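Side-chain contacts in UDP-galactopyranose mutase (Deinococcus radiodurans, PDB 3HDQ), which probably interconverts UDP-galactopyranose and UDP-galactofuranose, using a bound FAD cofactor that lies beside the nucleotide-sugar substrate: residues 68-71 / 77-80; 70-75 / 313-318; 96-101 / 223-228. All coordinates share one frame; numbering follows the deposited sequence.

Contact 1: 68-71 / 77-80; sequences AYDC and VLIH
C71 and I79 form a hydrogen-bonded pair in a small antiparallel hairpin, strand 71-72 against strand 78-79, within the Rossmann-like FAD-binding part of the chain. Two backbone bonds close the pair: C71 N reaches I79 O at 3.1 Å, and I79 N returns to C71 O at 2.8 Å in an almost straight bond (174° at the hydrogen). The side chains of both residues lie on one face of the hairpin. There C71 SG and I79 CG1 touch at 4.1 Å, and I79 CG1 also sits 3.2 Å from C71 O. The first torsion of I79 accounts for this closeness: with chi1 at 65°, CG1 falls between its own backbone N and carbonyl carbon, which brings it against C71 O on the side where C71 SG lies. D70, L78 and H80 gather along the other face. D70 CB lies 3.0 Å from I79 O, a tight fit of a methylene against a carbonyl already used by C71. The same CB meets the H80 ring obliquely, 3.7 Å from CD2. L78 bends its CD1 branch back over the strand, close to C71 O and 4.1 Å from D70 CG, so that a methyl lies beside the carboxylate group. The polar ends of D70 and H80 turn to other partners, D70 OD1 to the amide of Y222 and H80 ND1 to that of H85, an FAD-binding residue. The H80 side chain lies about 7 Å from the bound FAD, between nearest atoms. Main-chain bonds thus set the register, while the D70 and H80 side chains, which touch through carbon as their polar ends bond outward, tie the hairpin to helix 222-229 and to the segment that meets the cofactor.

Contact 2: 70-75 / 313-318; sequences DCYDDA and TGQRHH
One side-chain hydrogen bond crosses between A75 and H317: H317 NE2 donates to A75 O over 2.9 Å. The bond is bent, 139° at the hydrogen, and the donor stands above the carbonyl plane. With CG anti to the backbone N (chi1 -162°), the H317 ring is placed so that NE2 meets A75 O in the hairpin turn, and its ND1 is bonded to Q319 N, so both ring nitrogens are held and rotation of the imidazole is restricted. A phenylalanine in its place would keep a ring but would probably leave A75 O and Q319 N without their mates and the ring free to turn. Within 313-318, T313 OG1 accepts from Q315 N at 3.0 Å, an ST turn that brings the chain out of helix 309-313 through G314, whose phi is positive. D73 OD1 takes the V77 amide and, weakly, that of A75, bracing the turn between strands 71-72 and 78-79. Q315 reaches the same turn with an extended chain, its OE1 bonded to L78 N and its NE2 to G76 O. Van der Waals contact is slight: Q315 NE2 comes to the edge of the Y72 ring, 3.9 Å from CE1, with the amide and ring planes nearly perpendicular at 88°. Across the subunit interface Y72 stacks on Y72 of the second subunit, and D74 OD1 forms a salt bridge with R224 of that subunit.

Contact 3: 96-101 / 223-228; sequences EYLSRF and TRMFQN
F101 faces M225 and N228 where the chain leaves helix 92-99 and meets helix 222-229. Its carbonyl does the polar work. N228 ND2 donates to F101 O at 2.9 Å with 169° at the hydrogen; the acceptor lies in the amide plane of N228, yet the donor stands 42° out of the carbonyl plane. M225 CA adds a CA-H...O contact to the same oxygen at 3.6 Å, so F101 O is gripped from one turn of the helix by two donors of unequal strength. Beside this bond, F101 CB packs 3.9 Å from M225 CG and 4.1 Å from N228 CB. The F101 ring itself lies obliquely to N228, with CD2 near N228 C. M225 runs out from its helix with CG anti to the backbone N (chi1 177°) and bends only at chi3, crossing L98 obliquely with SD 4.0 Å from L98 CG. The phenyl ring of F101 is also held from its own segment: R100 CB lies over one face near the rim, Y97 CE1 comes to the edge in the ring plane, and F101 CZ sits 3.4 Å above the R100 guanidinium plane, again near the rim. E46 of helix 39-50 takes both R100 NH1 and Y97 OH, while M225 touches F39, an FAD-binding residue. Helix 39-50 follows the glycine-rich turn after strand 30-35, as in Rossmann-type dinucleotide folds, and the contact packs two further helices beside it.

In the fold
Contacts 1 and 3 are buried, whereas contact 2 lies at the surface, partly in the subunit interface. Contacts 1 and 2 share D70 and C71 and centre on the same hairpin: the first joins its strands through main-chain bonds, the second brings the segment after helix 309-313 against its turn through single side chains. Contact 3 holds helices instead, mostly by apolar packing with one amide-to-carbonyl bond, and meets contact 1 where T223 OG1 bonds to D70 O. Contacts 2 and 3 meet again across the dimer, through charged residues of 70-75 and 223-228 that take no part in either contact itself.

Contact 1: 68-71 / 77-80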
ATOM      1  N   ALA A  68      -1.390   4.817  12.514  1.00 27.27           N
ATOM      2  CA  ALA A  68      -0.815   3.500  12.716  1.00 24.40           C
ATOM      3  C   ALA A  68      -0.405   2.871  11.390  1.00 28.20           C
ATOM      4  O   ALA A  68       0.062   1.734  11.346  1.00 27.32           O
ATOM      5  CB  ALA A  68      -1.794   2.608  13.446  1.00 24.51           C
ATOM      6  N   TYR A  69      -0.584   3.616  10.311  1.00 22.46           N
ATOM      7  CA  TYR A  69      -0.192   3.139   8.998  1.00 23.31           C
ATOM      8  C   TYR A  69       1.280   2.740   9.010  1.00 25.51           C
ATOM      9  O   TYR A  69       2.108   3.437   9.600  1.00 27.74           O
ATOM     10  CB  TYR A  69      -0.413   4.258   7.984  1.00 22.12           C
ATOM     11  CG  TYR A  69       0.118   3.986   6.595  1.00 23.91           C
ATOM     12  CD1 TYR A  69      -0.525   3.096   5.752  1.00 23.92           C
ATOM     13  CD2 TYR A  69       1.234   4.649   6.117  1.00 22.54           C
ATOM     14  CE1 TYR A  69      -0.065   2.864   4.467  1.00 25.21           C
ATOM     15  CE2 TYR A  69       1.706   4.424   4.840  1.00 24.53           C
ATOM     16  CZ  TYR A  69       1.052   3.525   4.023  1.00 21.83           C
ATOM     17  OH  TYR A  69       1.511   3.288   2.757  1.00 29.57           O
ATOM     18  N   ASP A  70       1.610   1.625   8.368  1.00 21.67           N
ATOM     19  CA  ASP A  70       3.014   1.295   8.131  1.00 23.19           C
ATOM     20  C   ASP A  70       3.295   0.945   6.664  1.00 24.61           C
ATOM     21  O   ASP A  70       2.385   0.644   5.893  1.00 23.63           O
ATOM     22  CB  ASP A  70       3.512   0.194   9.081  1.00 22.36           C
ATOM     23  CG  ASP A  70       2.760  -1.103   8.933  1.00 21.81           C
ATOM     24  OD1 ASP A  70       2.756  -1.879   9.906  1.00 22.98           O
ATOM     25  OD2 ASP A  70       2.180  -1.360   7.858  1.00 24.02           O
ATOM     26  N   CYS A  71       4.559   1.002   6.281  1.00 23.11           N
ATOM     27  CA  CYS A  71       4.931   0.762   4.898  1.00 25.71           C
ATOM     28  C   CYS A  71       6.416   0.442   4.783  1.00 25.66           C
ATOM     29  O   CYS A  71       7.204   0.681   5.706  1.00 25.82           O
ATOM     30  CB  CYS A  71       4.616   1.997   4.058  1.00 23.65           C
ATOM     31  SG  CYS A  71       5.612   3.411   4.534  1.00 29.71           S
ATOM     32  N   VAL A  77      12.815  -1.621   4.252  1.00 21.83           N
ATOM     33  CA  VAL A  77      12.582  -1.845   5.677  1.00 21.95           C
ATOM     34  C   VAL A  77      11.154  -1.433   6.060  1.00 21.71           C
ATOM     35  O   VAL A  77      10.706  -0.347   5.718  1.00 25.25           O
ATOM     36  CB  VAL A  77      13.605  -1.080   6.556  1.00 20.19           C
ATOM     37  CG1 VAL A  77      13.326  -1.324   8.046  1.00 23.01           C
ATOM     38  CG2 VAL A  77      15.028  -1.495   6.207  1.00 24.88           C
ATOM     39  N   LEU A  78      10.441  -2.314   6.748  1.00 23.62           N
ATOM     40  CA  LEU A  78       9.108  -2.006   7.256  1.00 22.54           C
ATOM     41  C   LEU A  78       9.181  -0.945   8.353  1.00 21.85           C
ATOM     42  O   LEU A  78       9.809  -1.170   9.377  1.00 26.91           O
ATOM     43  CB  LEU A  78       8.459  -3.277   7.803  1.00 20.62           C
ATOM     44  CG  LEU A  78       7.016  -3.186   8.309  1.00 21.69           C
ATOM     45  CD1 LEU A  78       6.056  -2.751   7.190  1.00 19.35           C
ATOM     46  CD2 LEU A  78       6.594  -4.521   8.895  1.00 21.61           C
ATOM     47  N   ILE A  79       8.554   0.212   8.135  1.00 24.64           N
ATOM     48  CA  ILE A  79       8.605   1.322   9.097  1.00 22.37           C
ATOM     49  C   ILE A  79       7.227   1.871   9.445  1.00 25.04           C
ATOM     50  O   ILE A  79       6.221   1.545   8.799  1.00 25.31           O
ATOM     51  CB  ILE A  79       9.382   2.516   8.539  1.00 26.90           C
ATOM     52  CG1 ILE A  79       8.614   3.091   7.339  1.00 27.20           C
ATOM     53  CG2 ILE A  79      10.803   2.110   8.194  1.00 19.95           C
ATOM     54  CD1 ILE A  79       9.100   4.408   6.842  1.00 22.70           C
ATOM     55  N   HIS A  80       7.189   2.717  10.467  1.00 24.25           N
ATOM     56  CA  HIS A  80       5.977   3.475  10.798  1.00 25.96           C
ATOM     57  C   HIS A  80       6.218   4.950  10.506  1.00 26.58           C
ATOM     58  O   HIS A  80       6.928   5.631  11.252  1.00 27.28           O
ATOM     59  CB  HIS A  80       5.600   3.299  12.269  1.00 24.50           C
ATOM     60  CG  HIS A  80       5.545   1.871  12.716  1.00 24.65           C
ATOM     61  ND1 HIS A  80       5.340   1.509  14.030  1.00 22.87           N
ATOM     62  CD2 HIS A  80       5.681   0.713  12.023  1.00 20.77           C
ATOM     63  CE1 HIS A  80       5.343   0.191  14.129  1.00 24.94           C
ATOM     64  NE2 HIS A  80       5.549  -0.316  12.924  1.00 22.70           N
TER

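Contact 2: 70-75 / 313-318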
ATOM      1  N   ASP A  70       1.610   1.625   8.368  1.00 21.67           N
ATOM      2  CA  ASP A  70       3.014   1.295   8.131  1.00 23.19           C
ATOM      3  C   ASP A  70       3.295   0.945   6.664  1.00 24.61           C
ATOM      4  O   ASP A  70       2.385   0.644   5.893  1.00 23.63           O
ATOM      5  CB  ASP A  70       3.512   0.194   9.081  1.00 22.36           C
ATOM      6  CG  ASP A  70       2.760  -1.103   8.933  1.00 21.81           C
ATOM      7  OD1 ASP A  70       2.756  -1.879   9.906  1.00 22.98           O
ATOM      8  OD2 ASP A  70       2.180  -1.360   7.858  1.00 24.02           O
ATOM      9  N   CYS A  71       4.559   1.002   6.281  1.00 23.11           N
ATOM     10  CA  CYS A  71       4.931   0.762   4.898  1.00 25.71           C
ATOM     11  C   CYS A  71       6.416   0.442   4.783  1.00 25.66           C
ATOM     12  O   CYS A  71       7.204   0.681   5.706  1.00 25.82           O
ATOM     13  CB  CYS A  71       4.616   1.997   4.058  1.00 23.65           C
ATOM     14  SG  CYS A  71       5.612   3.411   4.534  1.00 29.71           S
ATOM     15  N   TYR A  72       6.796  -0.109   3.643  1.00 26.56           N
ATOM     16  CA  TYR A  72       8.192  -0.416   3.380  1.00 24.96           C
ATOM     17  C   TYR A  72       8.872   0.809   2.766  1.00 26.30           C
ATOM     18  O   TYR A  72       8.335   1.421   1.836  1.00 21.95           O
ATOM     19  CB  TYR A  72       8.284  -1.623   2.445  1.00 25.72           C
ATOM     20  CG  TYR A  72       7.982  -2.952   3.112  1.00 24.04           C
ATOM     21  CD1 TYR A  72       9.013  -3.757   3.593  1.00 25.71           C
ATOM     22  CD2 TYR A  72       6.677  -3.406   3.257  1.00 24.60           C
ATOM     23  CE1 TYR A  72       8.752  -4.974   4.198  1.00 26.22           C
ATOM     24  CE2 TYR A  72       6.408  -4.631   3.868  1.00 20.89           C
ATOM     25  CZ  TYR A  72       7.453  -5.406   4.334  1.00 20.38           C
ATOM     26  OH  TYR A  72       7.216  -6.621   4.939  1.00 24.50           O
ATOM     27  N   ASP A  73      10.044   1.174   3.289  1.00 25.34           N
ATOM     28  CA  ASP A  73      10.748   2.369   2.812  1.00 25.78           C
ATOM     29  C   ASP A  73      11.613   2.095   1.576  1.00 25.87           C
ATOM     30  O   ASP A  73      11.591   0.994   1.037  1.00 25.07           O
ATOM     31  CB  ASP A  73      11.583   3.006   3.931  1.00 23.81           C
ATOM     32  CG  ASP A  73      12.732   2.118   4.404  1.00 25.85           C
ATOM     33  OD1 ASP A  73      13.139   1.148   3.719  1.00 24.65           O
ATOM     34  OD2 ASP A  73      13.245   2.418   5.493  1.00 29.12           O
ATOM     35  N   ASP A  74      12.372   3.093   1.136  1.00 23.74           N
ATOM     36  CA  ASP A  74      13.178   2.953  -0.081  1.00 27.61           C
ATOM     37  C   ASP A  74      14.140   1.766  -0.008  1.00 29.25           C
ATOM     38  O   ASP A  74      14.460   1.149  -1.034  1.00 26.85           O
ATOM     39  CB  ASP A  74      13.957   4.237  -0.372  1.00 24.44           C
ATOM     40  CG  ASP A  74      13.067   5.347  -0.915  1.00 31.88           C
ATOM     41  OD1 ASP A  74      11.850   5.111  -1.099  1.00 32.32           O
ATOM     42  OD2 ASP A  74      13.583   6.456  -1.164  1.00 32.29           O
ATOM     43  N   ALA A  75      14.590   1.441   1.203  1.00 27.07           N
ATOM     44  CA  ALA A  75      15.569   0.369   1.392  1.00 24.61           C
ATOM     45  C   ALA A  75      14.922  -0.999   1.586  1.00 23.22           C
ATOM     46  O   ALA A  75      15.622  -2.007   1.693  1.00 26.53           O
ATOM     47  CB  ALA A  75      16.484   0.688   2.565  1.00 28.56           C
ATOM     48  N   THR A 313       9.374  -4.824  14.660  1.00 21.43           N
ATOM     49  CA  THR A 313       8.767  -5.690  13.652  1.00 27.12           C
ATOM     50  C   THR A 313       9.356  -7.098  13.637  1.00 25.41           C
ATOM     51  O   THR A 313       8.731  -8.031  13.152  1.00 25.57           O
ATOM     52  CB  THR A 313       8.953  -5.109  12.236  1.00 22.01           C
ATOM     53  OG1 THR A 313      10.348  -5.103  11.909  1.00 20.38           O
ATOM     54  CG2 THR A 313       8.412  -3.683  12.169  1.00 19.80           C
ATOM     55  N   GLY A 314      10.563  -7.246  14.159  1.00 27.05           N
ATOM     56  CA  GLY A 314      11.273  -8.505  14.018  1.00 29.24           C
ATOM     57  C   GLY A 314      11.787  -8.759  12.601  1.00 27.29           C
ATOM     58  O   GLY A 314      12.318  -9.821  12.329  1.00 24.39           O
ATOM     59  N   GLN A 315      11.627  -7.799  11.691  1.00 25.97           N
ATOM     60  CA  GLN A 315      12.125  -7.974  10.324  1.00 25.27           C
ATOM     61  C   GLN A 315      13.622  -8.278  10.280  1.00 32.44           C
ATOM     62  O   GLN A 315      14.405  -7.694  11.026  1.00 29.03           O
ATOM     63  CB  GLN A 315      11.847  -6.732   9.465  1.00 27.45           C
ATOM     64  CG  GLN A 315      12.218  -6.901   7.994  1.00 24.00           C
ATOM     65  CD  GLN A 315      12.077  -5.624   7.186  1.00 27.70           C
ATOM     66  OE1 GLN A 315      11.909  -4.529   7.737  1.00 22.59           O
ATOM     67  NE2 GLN A 315      12.147  -5.758   5.860  1.00 23.44           N
ATOM     68  N   ARG A 316      14.014  -9.179   9.381  1.00 33.95           N
ATOM     69  CA  ARG A 316      15.426  -9.423   9.081  1.00 27.36           C
ATOM     70  C   ARG A 316      15.861  -8.617   7.849  1.00 30.79           C
ATOM     71  O   ARG A 316      15.162  -8.605   6.847  1.00 32.64           O
ATOM     72  CB  ARG A 316      15.652 -10.915   8.827  1.00 33.72           C
ATOM     73  CG  ARG A 316      17.106 -11.275   8.604  1.00 47.09           C
ATOM     74  CD  ARG A 316      17.285 -12.723   8.171  1.00 45.94           C
ATOM     75  NE  ARG A 316      18.610 -12.921   7.586  1.00 55.94           N
ATOM     76  CZ  ARG A 316      19.179 -14.105   7.387  1.00 51.96           C
ATOM     77  NH1 ARG A 316      18.545 -15.220   7.731  1.00 50.13           N
ATOM     78  NH2 ARG A 316      20.388 -14.173   6.844  1.00 50.11           N
ATOM     79  N   HIS A 317      17.017  -7.965   7.913  1.00 24.26           N
ATOM     80  CA  HIS A 317      17.460  -7.091   6.833  1.00 28.72           C
ATOM     81  C   HIS A 317      18.916  -6.715   7.113  1.00 30.97           C
ATOM     82  O   HIS A 317      19.327  -6.683   8.266  1.00 32.45           O
ATOM     83  CB  HIS A 317      16.590  -5.832   6.812  1.00 26.98           C
ATOM     84  CG  HIS A 317      16.650  -5.052   5.531  1.00 28.95           C
ATOM     85  ND1 HIS A 317      17.743  -4.292   5.167  1.00 29.64           N
ATOM     86  CD2 HIS A 317      15.727  -4.873   4.552  1.00 25.52           C
ATOM     87  CE1 HIS A 317      17.500  -3.697   4.012  1.00 27.40           C
ATOM     88  NE2 HIS A 317      16.280  -4.028   3.620  1.00 26.22           N
ATOM     89  N   HIS A 318      19.699  -6.429   6.078  1.00 28.98           N
ATOM     90  CA  HIS A 318      21.119  -6.141   6.294  1.00 42.73           C
ATOM     91  C   HIS A 318      21.347  -4.671   6.617  1.00 38.00           C
ATOM     92  O   HIS A 318      22.424  -4.283   7.062  1.00 39.52           O
ATOM     93  CB  HIS A 318      21.979  -6.576   5.097  1.00 44.67           C
ATOM     94  CG  HIS A 318      21.799  -5.721   3.888  1.00 46.29           C
ATOM     95  ND1 HIS A 318      20.623  -5.691   3.169  1.00 50.47           N
ATOM     96  CD2 HIS A 318      22.639  -4.854   3.274  1.00 51.94           C
ATOM     97  CE1 HIS A 318      20.747  -4.845   2.161  1.00 54.16           C
ATOM     98  NE2 HIS A 318      21.962  -4.324   2.203  1.00 54.74           N
TER

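Contact 3: 96-101 / 223-228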
ATOM      1  N   GLU A  96      -8.748 -10.281  20.883  1.00 25.88           N
ATOM      2  CA  GLU A  96      -9.385 -11.276  20.026  1.00 29.22           C
ATOM      3  C   GLU A  96     -10.034 -10.660  18.775  1.00 28.68           C
ATOM      4  O   GLU A  96      -9.944 -11.213  17.682  1.00 30.10           O
ATOM      5  CB  GLU A  96     -10.358 -12.153  20.826  1.00 32.17           C
ATOM      6  CG  GLU A  96      -9.611 -13.007  21.869  1.00 36.07           C
ATOM      7  CD  GLU A  96     -10.452 -14.099  22.501  1.00 38.81           C
ATOM      8  OE1 GLU A  96     -11.681 -13.921  22.639  1.00 42.89           O
ATOM      9  OE2 GLU A  96      -9.867 -15.138  22.870  1.00 41.75           O
ATOM     10  N   TYR A  97     -10.659  -9.501  18.928  1.00 26.08           N
ATOM     11  CA  TYR A  97     -11.248  -8.816  17.790  1.00 26.16           C
ATOM     12  C   TYR A  97     -10.207  -8.585  16.689  1.00 26.60           C
ATOM     13  O   TYR A  97     -10.389  -8.992  15.543  1.00 23.95           O
ATOM     14  CB  TYR A  97     -11.864  -7.497  18.230  1.00 27.56           C
ATOM     15  CG  TYR A  97     -12.274  -6.644  17.072  1.00 29.39           C
ATOM     16  CD1 TYR A  97     -13.453  -6.897  16.389  1.00 25.68           C
ATOM     17  CD2 TYR A  97     -11.471  -5.597  16.644  1.00 25.17           C
ATOM     18  CE1 TYR A  97     -13.823  -6.134  15.315  1.00 25.96           C
ATOM     19  CE2 TYR A  97     -11.833  -4.827  15.576  1.00 27.47           C
ATOM     20  CZ  TYR A  97     -13.015  -5.098  14.908  1.00 25.64           C
ATOM     21  OH  TYR A  97     -13.383  -4.326  13.826  1.00 23.50           O
ATOM     22  N   LEU A  98      -9.101  -7.957  17.060  1.00 26.19           N
ATOM     23  CA  LEU A  98      -8.010  -7.700  16.131  1.00 25.15           C
ATOM     24  C   LEU A  98      -7.426  -8.983  15.531  1.00 26.63           C
ATOM     25  O   LEU A  98      -6.923  -8.974  14.409  1.00 29.29           O
ATOM     26  CB  LEU A  98      -6.914  -6.900  16.830  1.00 21.01           C
ATOM     27  CG  LEU A  98      -6.806  -5.412  16.510  1.00 28.33           C
ATOM     28  CD1 LEU A  98      -8.089  -4.841  15.926  1.00 22.12           C
ATOM     29  CD2 LEU A  98      -6.352  -4.636  17.735  1.00 20.71           C
ATOM     30  N   SER A  99      -7.491 -10.077  16.284  1.00 26.17           N
ATOM     31  CA  SER A  99      -6.954 -11.357  15.837  1.00 28.86           C
ATOM     32  C   SER A  99      -7.726 -11.893  14.643  1.00 32.18           C
ATOM     33  O   SER A  99      -7.233 -12.763  13.918  1.00 27.00           O
ATOM     34  CB  SER A  99      -6.972 -12.385  16.978  1.00 25.54           C
ATOM     35  OG  SER A  99      -5.919 -12.128  17.899  1.00 27.90           O
ATOM     36  N   ARG A 100      -8.940 -11.379  14.443  1.00 24.96           N
ATOM     37  CA  ARG A 100      -9.710 -11.725  13.253  1.00 27.58           C
ATOM     38  C   ARG A 100      -9.020 -11.215  11.978  1.00 26.86           C
ATOM     39  O   ARG A 100      -9.274 -11.723  10.894  1.00 24.70           O
ATOM     40  CB  ARG A 100     -11.140 -11.163  13.329  1.00 27.74           C
ATOM     41  CG  ARG A 100     -11.922 -11.490  14.619  1.00 30.12           C
ATOM     42  CD  ARG A 100     -13.322 -10.862  14.556  1.00 31.29           C
ATOM     43  NE  ARG A 100     -13.946 -11.147  13.261  1.00 42.28           N
ATOM     44  CZ  ARG A 100     -14.747 -10.316  12.596  1.00 39.22           C
ATOM     45  NH1 ARG A 100     -15.045  -9.123  13.088  1.00 37.43           N
ATOM     46  NH2 ARG A 100     -15.247 -10.678  11.423  1.00 39.36           N
ATOM     47  N   PHE A 101      -8.139 -10.223  12.113  1.00 23.95           N
ATOM     48  CA  PHE A 101      -7.590  -9.525  10.949  1.00 24.45           C
ATOM     49  C   PHE A 101      -6.069  -9.623  10.773  1.00 27.54           C
ATOM     50  O   PHE A 101      -5.509  -9.054   9.839  1.00 24.88           O
ATOM     51  CB  PHE A 101      -8.037  -8.060  10.977  1.00 24.84           C
ATOM     52  CG  PHE A 101      -9.512  -7.899  11.235  1.00 26.09           C
ATOM     53  CD1 PHE A 101      -9.976  -7.550  12.494  1.00 21.91           C
ATOM     54  CD2 PHE A 101     -10.433  -8.145  10.226  1.00 21.79           C
ATOM     55  CE1 PHE A 101     -11.335  -7.430  12.740  1.00 25.21           C
ATOM     56  CE2 PHE A 101     -11.796  -8.024  10.460  1.00 27.77           C
ATOM     57  CZ  PHE A 101     -12.252  -7.663  11.717  1.00 25.82           C
ATOM     58  N   THR A 223      -0.818  -2.127   8.251  1.00 21.07           N
ATOM     59  CA  THR A 223      -1.504  -1.843   6.999  1.00 22.35           C
ATOM     60  C   THR A 223      -2.208  -3.078   6.443  1.00 22.32           C
ATOM     61  O   THR A 223      -3.390  -3.015   6.067  1.00 22.37           O
ATOM     62  CB  THR A 223      -0.554  -1.199   5.975  1.00 24.68           C
ATOM     63  OG1 THR A 223      -0.163   0.081   6.472  1.00 23.29           O
ATOM     64  CG2 THR A 223      -1.231  -1.027   4.615  1.00 22.57           C
ATOM     65  N   ARG A 224      -1.490  -4.196   6.415  1.00 19.81           N
ATOM     66  CA  ARG A 224      -2.087  -5.479   6.070  1.00 23.01           C
ATOM     67  C   ARG A 224      -3.332  -5.779   6.918  1.00 24.43           C
ATOM     68  O   ARG A 224      -4.350  -6.216   6.395  1.00 25.38           O
ATOM     69  CB  ARG A 224      -1.050  -6.599   6.202  1.00 24.89           C
ATOM     70  CG  ARG A 224       0.046  -6.507   5.146  1.00 24.56           C
ATOM     71  CD  ARG A 224      -0.439  -7.067   3.824  1.00 27.57           C
ATOM     72  NE  ARG A 224      -0.825  -8.464   4.008  1.00 38.32           N
ATOM     73  CZ  ARG A 224       0.037  -9.480   4.007  1.00 34.47           C
ATOM     74  NH1 ARG A 224       1.336  -9.256   3.812  1.00 27.56           N
ATOM     75  NH2 ARG A 224      -0.399 -10.720   4.196  1.00 30.73           N
ATOM     76  N   MET A 225      -3.244  -5.530   8.224  1.00 23.17           N
ATOM     77  CA  MET A 225      -4.363  -5.758   9.137  1.00 23.26           C
ATOM     78  C   MET A 225      -5.549  -4.856   8.766  1.00 25.61           C
ATOM     79  O   MET A 225      -6.682  -5.323   8.616  1.00 22.22           O
ATOM     80  CB  MET A 225      -3.932  -5.501  10.593  1.00 20.26           C
ATOM     81  CG  MET A 225      -5.052  -5.648  11.625  1.00 22.62           C
ATOM     82  SD  MET A 225      -4.606  -4.973  13.234  1.00 27.71           S
ATOM     83  CE  MET A 225      -4.808  -3.226  12.906  1.00 24.14           C
ATOM     84  N   PHE A 226      -5.273  -3.564   8.615  1.00 22.02           N
ATOM     85  CA  PHE A 226      -6.286  -2.618   8.175  1.00 22.03           C
ATOM     86  C   PHE A 226      -6.938  -3.018   6.850  1.00 25.53           C
ATOM     87  O   PHE A 226      -8.153  -2.930   6.719  1.00 25.41           O
ATOM     88  CB  PHE A 226      -5.717  -1.196   8.112  1.00 20.85           C
ATOM     89  CG  PHE A 226      -5.713  -0.502   9.448  1.00 24.66           C
ATOM     90  CD1 PHE A 226      -4.558  -0.420  10.200  1.00 24.61           C
ATOM     91  CD2 PHE A 226      -6.879   0.034   9.967  1.00 22.22           C
ATOM     92  CE1 PHE A 226      -4.561   0.204  11.442  1.00 28.50           C
ATOM     93  CE2 PHE A 226      -6.887   0.666  11.205  1.00 24.13           C
ATOM     94  CZ  PHE A 226      -5.726   0.749  11.946  1.00 23.80           C
ATOM     95  N   GLN A 227      -6.143  -3.465   5.882  1.00 22.55           N
ATOM     96  CA  GLN A 227      -6.700  -3.881   4.597  1.00 28.24           C
ATOM     97  C   GLN A 227      -7.747  -4.977   4.769  1.00 26.01           C
ATOM     98  O   GLN A 227      -8.813  -4.909   4.161  1.00 24.41           O
ATOM     99  CB  GLN A 227      -5.595  -4.296   3.605  1.00 24.00           C
ATOM    100  CG  GLN A 227      -4.869  -3.086   3.004  1.00 28.32           C
ATOM    101  CD  GLN A 227      -3.569  -3.421   2.265  1.00 41.10           C
ATOM    102  OE1 GLN A 227      -3.134  -4.573   2.213  1.00 36.16           O
ATOM    103  NE2 GLN A 227      -2.938  -2.390   1.691  1.00 46.48           N
ATOM    104  N   ASN A 228      -7.450  -5.971   5.608  1.00 23.93           N
ATOM    105  CA  ASN A 228      -8.429  -7.007   5.948  1.00 23.65           C
ATOM    106  C   ASN A 228      -9.699  -6.433   6.609  1.00 29.12           C
ATOM    107  O   ASN A 228     -10.816  -6.879   6.326  1.00 26.10           O
ATOM    108  CB  ASN A 228      -7.805  -8.086   6.854  1.00 25.74           C
ATOM    109  CG  ASN A 228      -6.706  -8.897   6.154  1.00 33.91           C
ATOM    110  OD1 ASN A 228      -6.707  -9.068   4.926  1.00 34.44           O
ATOM    111  ND2 ASN A 228      -5.764  -9.404   6.945  1.00 33.21           N
TER